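Phenol hydroxylase component phN (Pseudomonas stutzeri, PDB 3U52) is the diiron-bearing subunit of the hydroxylase component of a bacterial multicomponent monooxygenase and probably catalyses the oxygen-dependent hydroxylation of phenol to catechol. Local coordinates at residues A[42-47]-A[244-249]; A[114-119]-A[133-138]; A[120-125]-A[186-191]. All blocks are in the same frame, centred on the assembly; numbering follows the deposited sequence.

Contact 1. Residues A[42-47]-A[244-249]; sequences IKITDW and IKFILE
F246 of helix 220-250 reaches into the curve of the loop 42-47 and meets I44, D46 and W47 there. Its CG lies anti to the backbone N (chi1 -179°), which carries the ring off the helix towards the loop. The side chain can be followed outwards. CB, CG and the two delta carbons have no partner within 4.2 Å in the loop. CE1 comes next and has the carbonyl O of D46 at 3.9 Å, near the ring plane and at its edge. CE2 meets CD1 of I44 at 3.9 Å and CZ3 of W47 at 3.6 Å. The tip, CZ, lies 3.6 Å from CE3 of W47 and 4.0 Å from CG2 of I44.

The six-membered ring of W47 and the F246 ring are nearly parallel, with planes at 24°, but are slid apart and barely overlap. Their centroids are 5.1 Å apart. I44 CG2 also sits above one face of the W47 indole, towards its rim, so this methyl serves both rings. A second apolar touch lies further along the helix, where I42 CD1 meets CG2 of I247 at 4.0 Å.

D46 is bonded outside the pair, OD2 to S48 OG and N to Q250 OE1. W47 also lines a xenon pocket together with W50, F188 and L191. W50 packs edge-to-face with F246. The loop 42-47 thus lies against the C-terminal end of helix 220-250. F188 of helix 187-216 touches I42 and I44, and W261 of helix 254-283 touches I42.

Contact 2. Residues A[114-119]-A[133-138]; sequences GYSKVG and MQAIDE. With FE (Fe (III) ion), chain G.
Y115 takes the largest share of this contact, with Q134 over its ring and A135 at its base. The Q134 contact is a CH-pi interaction. CG of Q134 stands over the centre of the phenol ring, 3.6 Å from its centroid and almost on the ring normal. The glutamine has its CG anti to the backbone N (chi1 173°) and bends at chi2. This lays the amide along the ring, with the two planes 13° apart and stacked. CD of Q134 is 3.8 Å from CZ of Y115.

Apolar packing pairs CB of A135 with CB of Y115 at 3.6 Å. The same methyl is in close van der Waals packing with the backbone N of S116, at 3.5 Å. The CA atoms of Y115 and A135 are 4.8 Å apart, a closeness consistent with the small alanine.

The two segments belong to helices 105-121 and 125-155, a nearly antiparallel pair at 163° whose axes approach to 8.0 Å. Both helices supply iron ligands, as in the four-helix diiron core of bacterial multicomponent monooxygenases.

The polar bonds run along 133-138. Q134 NE2 donates to OE1 of E138 at 2.9 Å. OE1 accepts through its anti lone pair and lies somewhat out of the Q134 amide plane. The other oxygen of E138, OE2, binds iron at 2.2 Å, in a site that also includes E108 and H141. Q134 is therefore a second-shell residue that is likely to steady the carboxylate. The hydroxyl of Y115 bonds to S195 on helix 187-216.

Contact 3. Residues A[120-125]-A[186-191]; sequences RQFSGA and GPFEFL
Q121 is the first residue of 120-125 to touch helix 187-216, and it does so lightly. Its CB lies 4.4 Å from CB of P187. The amide end leads away, and its NE2 bonds back to the carbonyl O of K117.

F122 follows and makes most of the contact. Its CG is anti to the carbonyl carbon (chi1 -68°), and from there the ring reaches into the first turn of helix 187-216. CE1 meets two residues. It lies 3.7 Å from CB of P187 and 3.7 Å from CE2 of F188. It stands over one face of the F188 ring, towards the rim. The two rings meet obliquely, with planes at 47° and centroids 5.2 Å apart. L191 comes from the opposite direction towards CE2 and CZ of F122, though its CD2 is modelled too close to the ring for the spacing to be trusted. Replacing F122 with an alanine would probably open a gap beside P187 and leave the F188 ring without the carbon over that face.

G124 and G186 occupy the N-cap positions of helices 125-155 and 187-216.

F188 and L191 also line a xenon pocket. The side chains that meet here are carbon-only at their points of touch, so the contact rests on shape and burial, consistent with a neighbourhood that accepts an apolar gas atom.

Contacts 2 and 3 are buried, whereas contact 1 is only partly so and lies farthest from the chain's centre. Contacts 2 and 3 both use helix 105-121, and they meet where Y115 and V118 pack on L191 and P187. Contact 3 also touches contact 1: I42 and I44 lie on F188, and W47 on S123 and G124. The xenon pocket of W47, W50, F188 and L191 spans those two. The chemistry shifts with position. Contacts 1 and 3 are aromatic and aliphatic packing of loops on helix ends. Contact 2 pairs two helix bodies and adds an amide and a carboxylate that reaches iron.

Contact 1. Residues A[42-47]-A[244-249]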
# COMPACT_ATOMS: atom_id res chain seq x y z
N ILE A 42 9.07 5.47 -45.98
CA ILE A 42 7.71 4.98 -45.63
C ILE A 42 6.64 5.94 -46.15
O ILE A 42 6.78 7.13 -46.00
CB ILE A 42 7.54 4.80 -44.07
CG1 ILE A 42 8.44 3.63 -43.59
CG2 ILE A 42 6.09 4.59 -43.73
CD1 ILE A 42 7.95 2.22 -44.03
N LYS A 43 5.58 5.40 -46.76
CA LYS A 43 4.54 6.22 -47.35
C LYS A 43 3.28 6.02 -46.55
O LYS A 43 2.86 4.88 -46.32
CB LYS A 43 4.27 5.80 -48.79
CG LYS A 43 5.51 5.88 -49.70
CD LYS A 43 5.09 6.06 -51.18
CE LYS A 43 6.27 6.01 -52.12
NZ LYS A 43 6.82 4.63 -52.14
N ILE A 44 2.70 7.14 -46.08
CA ILE A 44 1.44 7.08 -45.40
C ILE A 44 0.39 7.64 -46.33
O ILE A 44 0.50 8.76 -46.81
CB ILE A 44 1.43 7.82 -44.03
CG1 ILE A 44 2.54 7.29 -43.10
CG2 ILE A 44 0.02 7.64 -43.33
CD1 ILE A 44 2.46 5.82 -42.78
N THR A 45 -0.62 6.83 -46.57
CA THR A 45 -1.75 7.13 -47.46
C THR A 45 -2.91 7.87 -46.76
O THR A 45 -3.56 8.73 -47.36
CB THR A 45 -2.20 5.80 -48.08
OG1 THR A 45 -1.38 5.53 -49.23
CG2 THR A 45 -3.68 5.81 -48.42
N ASP A 46 -3.13 7.59 -45.47
CA ASP A 46 -4.31 8.09 -44.76
C ASP A 46 -4.23 7.84 -43.25
O ASP A 46 -4.52 6.72 -42.77
CB ASP A 46 -5.57 7.45 -45.33
CG ASP A 46 -6.87 8.01 -44.73
OD1 ASP A 46 -7.96 7.48 -45.10
OD2 ASP A 46 -6.81 8.98 -43.93
N TRP A 47 -3.87 8.89 -42.52
CA TRP A 47 -3.66 8.81 -41.07
C TRP A 47 -4.93 8.48 -40.32
O TRP A 47 -4.88 7.90 -39.23
CB TRP A 47 -3.01 10.07 -40.51
CG TRP A 47 -1.49 10.07 -40.56
CD1 TRP A 47 -0.71 10.83 -41.38
CD2 TRP A 47 -0.58 9.30 -39.75
NE1 TRP A 47 0.63 10.59 -41.13
CE2 TRP A 47 0.72 9.66 -40.13
CE3 TRP A 47 -0.76 8.34 -38.76
CZ2 TRP A 47 1.85 9.09 -39.54
CZ3 TRP A 47 0.36 7.78 -38.17
CH2 TRP A 47 1.64 8.15 -38.57
N ILE A 244 2.64 -2.11 -36.66
CA ILE A 244 3.05 -2.87 -37.89
C ILE A 244 1.93 -3.02 -38.87
O ILE A 244 2.18 -2.91 -40.05
CB ILE A 244 3.65 -4.31 -37.73
CG1 ILE A 244 3.25 -4.90 -36.43
CG2 ILE A 244 5.23 -4.38 -38.14
CD1 ILE A 244 2.05 -5.74 -36.50
N LYS A 245 0.70 -3.28 -38.38
CA LYS A 245 -0.46 -3.42 -39.27
C LYS A 245 -0.74 -2.12 -39.99
O LYS A 245 -0.87 -2.14 -41.21
CB LYS A 245 -1.69 -3.93 -38.53
CG LYS A 245 -1.41 -5.31 -37.89
CD LYS A 245 -2.66 -6.05 -37.46
CE LYS A 245 -2.38 -7.57 -37.41
NZ LYS A 245 -3.66 -8.38 -37.12
N PHE A 246 -0.75 -1.00 -39.27
CA PHE A 246 -0.98 0.31 -39.86
C PHE A 246 0.00 0.59 -41.01
O PHE A 246 -0.41 0.95 -42.11
CB PHE A 246 -0.84 1.43 -38.84
CG PHE A 246 -1.09 2.78 -39.41
CD1 PHE A 246 -2.37 3.15 -39.78
CD2 PHE A 246 -0.04 3.65 -39.64
CE1 PHE A 246 -2.59 4.42 -40.36
CE2 PHE A 246 -0.27 4.91 -40.20
CZ PHE A 246 -1.54 5.28 -40.56
N ILE A 247 1.28 0.41 -40.74
CA ILE A 247 2.38 0.70 -41.69
C ILE A 247 2.35 -0.22 -42.90
O ILE A 247 2.51 0.25 -44.05
CB ILE A 247 3.75 0.61 -40.99
CG1 ILE A 247 3.87 1.74 -39.96
CG2 ILE A 247 4.88 0.76 -41.98
CD1 ILE A 247 5.23 1.70 -39.19
N LEU A 248 2.09 -1.52 -42.65
CA LEU A 248 2.02 -2.50 -43.74
C LEU A 248 0.82 -2.25 -44.66
O LEU A 248 0.90 -2.50 -45.86
CB LEU A 248 1.96 -3.93 -43.19
CG LEU A 248 3.29 -4.34 -42.55
CD1 LEU A 248 3.15 -5.66 -41.74
CD2 LEU A 248 4.40 -4.41 -43.57
N GLU A 249 -0.28 -1.75 -44.11
CA GLU A 249 -1.49 -1.54 -44.90
C GLU A 249 -1.50 -0.25 -45.67
O GLU A 249 -2.26 -0.08 -46.62
CB GLU A 249 -2.70 -1.62 -43.99
CG GLU A 249 -3.00 -3.06 -43.63
CD GLU A 249 -4.23 -3.23 -42.80
OE1 GLU A 249 -5.05 -2.28 -42.77
OE2 GLU A 249 -4.36 -4.31 -42.18

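Contact 2. Residues A[114-119]-A[133-138]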
# COMPACT_ATOMS: atom_id res chain seq x y z
N GLY A 114 12.85 8.94 -26.22
CA GLY A 114 12.61 8.52 -27.61
C GLY A 114 11.13 8.58 -27.95
O GLY A 114 10.76 9.09 -29.02
N TYR A 115 10.26 8.10 -27.06
CA TYR A 115 8.83 8.20 -27.31
C TYR A 115 8.31 9.65 -27.21
O TYR A 115 7.40 10.03 -27.95
CB TYR A 115 8.04 7.29 -26.36
CG TYR A 115 7.94 5.87 -26.87
CD1 TYR A 115 8.78 4.88 -26.35
CD2 TYR A 115 7.06 5.54 -27.91
CE1 TYR A 115 8.73 3.58 -26.83
CE2 TYR A 115 7.01 4.21 -28.42
CZ TYR A 115 7.85 3.27 -27.87
OH TYR A 115 7.79 1.97 -28.31
N SER A 116 8.86 10.45 -26.29
CA SER A 116 8.49 11.88 -26.22
C SER A 116 8.75 12.54 -27.60
O SER A 116 7.89 13.23 -28.18
CB SER A 116 9.33 12.60 -25.16
OG SER A 116 9.01 12.17 -23.83
N LYS A 117 9.95 12.34 -28.12
CA LYS A 117 10.28 12.89 -29.41
C LYS A 117 9.41 12.38 -30.54
O LYS A 117 8.98 13.16 -31.37
CB LYS A 117 11.78 12.73 -29.72
CG LYS A 117 12.13 12.98 -31.23
CD LYS A 117 13.60 13.23 -31.43
CE LYS A 117 13.86 13.51 -32.94
NZ LYS A 117 13.75 15.00 -33.19
N VAL A 118 9.12 11.08 -30.58
CA VAL A 118 8.31 10.52 -31.66
C VAL A 118 6.81 10.94 -31.53
O VAL A 118 6.08 11.11 -32.54
CB VAL A 118 8.60 8.96 -31.74
CG1 VAL A 118 7.63 8.16 -30.89
CG2 VAL A 118 8.65 8.47 -33.17
N GLY A 119 6.34 11.16 -30.30
CA GLY A 119 5.02 11.78 -30.05
C GLY A 119 4.90 13.27 -30.43
O GLY A 119 3.83 13.88 -30.24
N MET A 133 1.50 8.83 -24.40
CA MET A 133 1.08 8.08 -23.21
C MET A 133 2.11 6.99 -22.91
O MET A 133 2.45 6.78 -21.74
CB MET A 133 -0.27 7.49 -23.38
CG MET A 133 -0.99 7.44 -22.04
SD MET A 133 -2.72 6.83 -22.22
CE MET A 133 -3.50 8.41 -22.64
N GLN A 134 2.68 6.37 -23.96
CA GLN A 134 3.78 5.44 -23.78
C GLN A 134 5.02 6.14 -23.15
O GLN A 134 5.59 5.66 -22.18
CB GLN A 134 4.13 4.71 -25.08
CG GLN A 134 5.36 3.88 -24.92
CD GLN A 134 5.20 2.46 -25.34
OE1 GLN A 134 4.24 2.10 -26.04
NE2 GLN A 134 6.14 1.62 -24.90
N ALA A 135 5.37 7.32 -23.66
CA ALA A 135 6.48 8.07 -23.07
C ALA A 135 6.34 8.29 -21.56
O ALA A 135 7.30 8.06 -20.78
CB ALA A 135 6.63 9.44 -23.78
N ILE A 136 5.18 8.75 -21.11
CA ILE A 136 5.07 9.04 -19.67
C ILE A 136 4.99 7.71 -18.86
O ILE A 136 5.43 7.66 -17.72
CB ILE A 136 3.93 10.05 -19.38
CG1 ILE A 136 4.05 10.59 -17.95
CG2 ILE A 136 2.61 9.35 -19.60
CD1 ILE A 136 3.01 11.71 -17.60
N ASP A 137 4.46 6.62 -19.43
CA ASP A 137 4.61 5.30 -18.77
C ASP A 137 6.06 4.86 -18.60
O ASP A 137 6.43 4.24 -17.59
CB ASP A 137 3.87 4.18 -19.54
CG ASP A 137 2.38 4.36 -19.63
OD1 ASP A 137 1.70 5.10 -18.86
OD2 ASP A 137 1.83 3.73 -20.57
N GLU A 138 6.91 5.10 -19.61
CA GLU A 138 8.34 4.72 -19.50
C GLU A 138 9.05 5.57 -18.45
O GLU A 138 9.93 5.08 -17.75
CB GLU A 138 9.07 4.85 -20.83
CG GLU A 138 8.33 4.11 -21.93
CD GLU A 138 8.42 2.58 -21.76
OE1 GLU A 138 7.89 1.87 -22.61
OE2 GLU A 138 9.03 2.10 -20.77
FE FE G . 8.82 0.18 -19.79

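Contact 3. Residues A[120-125]-A[186-191]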
# COMPACT_ATOMS: atom_id res chain seq x y z
N ARG A 120 5.99 13.86 -30.95
CA ARG A 120 5.96 15.13 -31.70
C ARG A 120 6.06 14.97 -33.26
O ARG A 120 5.59 15.82 -34.00
CB ARG A 120 7.07 16.07 -31.17
CG ARG A 120 7.31 17.32 -32.03
CD ARG A 120 6.11 18.30 -31.93
NE ARG A 120 6.33 19.50 -32.74
CZ ARG A 120 6.25 19.55 -34.06
NH1 ARG A 120 5.91 18.47 -34.80
NH2 ARG A 120 6.51 20.72 -34.65
N GLN A 121 6.66 13.89 -33.76
CA GLN A 121 7.05 13.85 -35.20
C GLN A 121 6.01 13.42 -36.18
O GLN A 121 6.16 13.74 -37.36
CB GLN A 121 8.27 12.96 -35.48
CG GLN A 121 9.51 13.31 -34.75
CD GLN A 121 9.82 14.77 -34.74
OE1 GLN A 121 9.87 15.47 -35.80
NE2 GLN A 121 10.05 15.27 -33.52
N PHE A 122 5.00 12.66 -35.73
CA PHE A 122 3.99 12.06 -36.62
C PHE A 122 2.89 13.05 -36.88
O PHE A 122 2.44 13.73 -35.93
CB PHE A 122 3.38 10.78 -36.01
CG PHE A 122 4.34 9.65 -35.90
CD1 PHE A 122 5.10 9.27 -37.02
CD2 PHE A 122 4.50 8.97 -34.72
CE1 PHE A 122 5.99 8.23 -36.98
CE2 PHE A 122 5.41 7.92 -34.65
CZ PHE A 122 6.17 7.55 -35.79
N SER A 123 2.45 13.16 -38.13
CA SER A 123 1.40 14.09 -38.45
C SER A 123 0.06 13.55 -38.08
O SER A 123 -0.92 14.29 -38.10
CB SER A 123 1.41 14.56 -39.91
OG SER A 123 1.37 13.49 -40.85
N GLY A 124 -0.01 12.27 -37.72
CA GLY A 124 -1.31 11.72 -37.30
C GLY A 124 -1.54 11.95 -35.81
O GLY A 124 -0.76 11.46 -34.98
N ALA A 125 -2.60 12.70 -35.48
CA ALA A 125 -2.82 13.14 -34.10
C ALA A 125 -3.03 11.94 -33.21
O ALA A 125 -2.59 11.93 -32.08
CB ALA A 125 -4.02 14.10 -34.00
N GLY A 186 15.22 7.09 -37.86
CA GLY A 186 13.98 7.90 -37.99
C GLY A 186 12.81 7.33 -37.17
O GLY A 186 12.95 6.27 -36.50
N PRO A 187 11.67 8.05 -37.18
CA PRO A 187 10.52 7.71 -36.33
C PRO A 187 9.80 6.37 -36.65
O PRO A 187 9.43 5.65 -35.72
CB PRO A 187 9.56 8.93 -36.49
CG PRO A 187 10.00 9.56 -37.83
CD PRO A 187 11.46 9.30 -37.95
N PHE A 188 9.63 6.03 -37.92
CA PHE A 188 9.05 4.73 -38.25
C PHE A 188 9.90 3.54 -37.83
O PHE A 188 9.36 2.51 -37.38
CB PHE A 188 8.63 4.64 -39.73
CG PHE A 188 7.50 5.61 -40.09
CD1 PHE A 188 7.76 6.72 -40.86
CD2 PHE A 188 6.20 5.35 -39.69
CE1 PHE A 188 6.73 7.61 -41.19
CE2 PHE A 188 5.15 6.23 -40.00
CZ PHE A 188 5.43 7.38 -40.76
N GLU A 189 11.21 3.67 -38.01
CA GLU A 189 12.12 2.59 -37.58
C GLU A 189 12.15 2.53 -36.05
O GLU A 189 12.10 1.45 -35.47
CB GLU A 189 13.54 2.74 -38.15
CG GLU A 189 14.44 1.54 -37.77
CD GLU A 189 15.83 1.60 -38.38
OE1 GLU A 189 16.59 0.67 -38.09
OE2 GLU A 189 16.19 2.53 -39.13
N PHE A 190 12.15 3.70 -35.41
CA PHE A 190 12.11 3.71 -33.93
C PHE A 190 10.88 2.91 -33.45
O PHE A 190 11.01 1.99 -32.60
CB PHE A 190 12.08 5.13 -33.35
CG PHE A 190 11.94 5.17 -31.82
CD1 PHE A 190 13.03 4.99 -30.99
CD2 PHE A 190 10.69 5.34 -31.23
CE1 PHE A 190 12.90 5.02 -29.59
CE2 PHE A 190 10.55 5.36 -29.85
CZ PHE A 190 11.66 5.20 -29.03
N LEU A 191 9.72 3.23 -34.01
CA LEU A 191 8.50 2.48 -33.63
C LEU A 191 8.58 0.98 -33.98
O LEU A 191 8.17 0.10 -33.19
CB LEU A 191 7.26 3.15 -34.22
CG LEU A 191 6.35 3.92 -33.24
CD1 LEU A 191 6.92 4.40 -31.85
CD2 LEU A 191 5.60 4.97 -33.98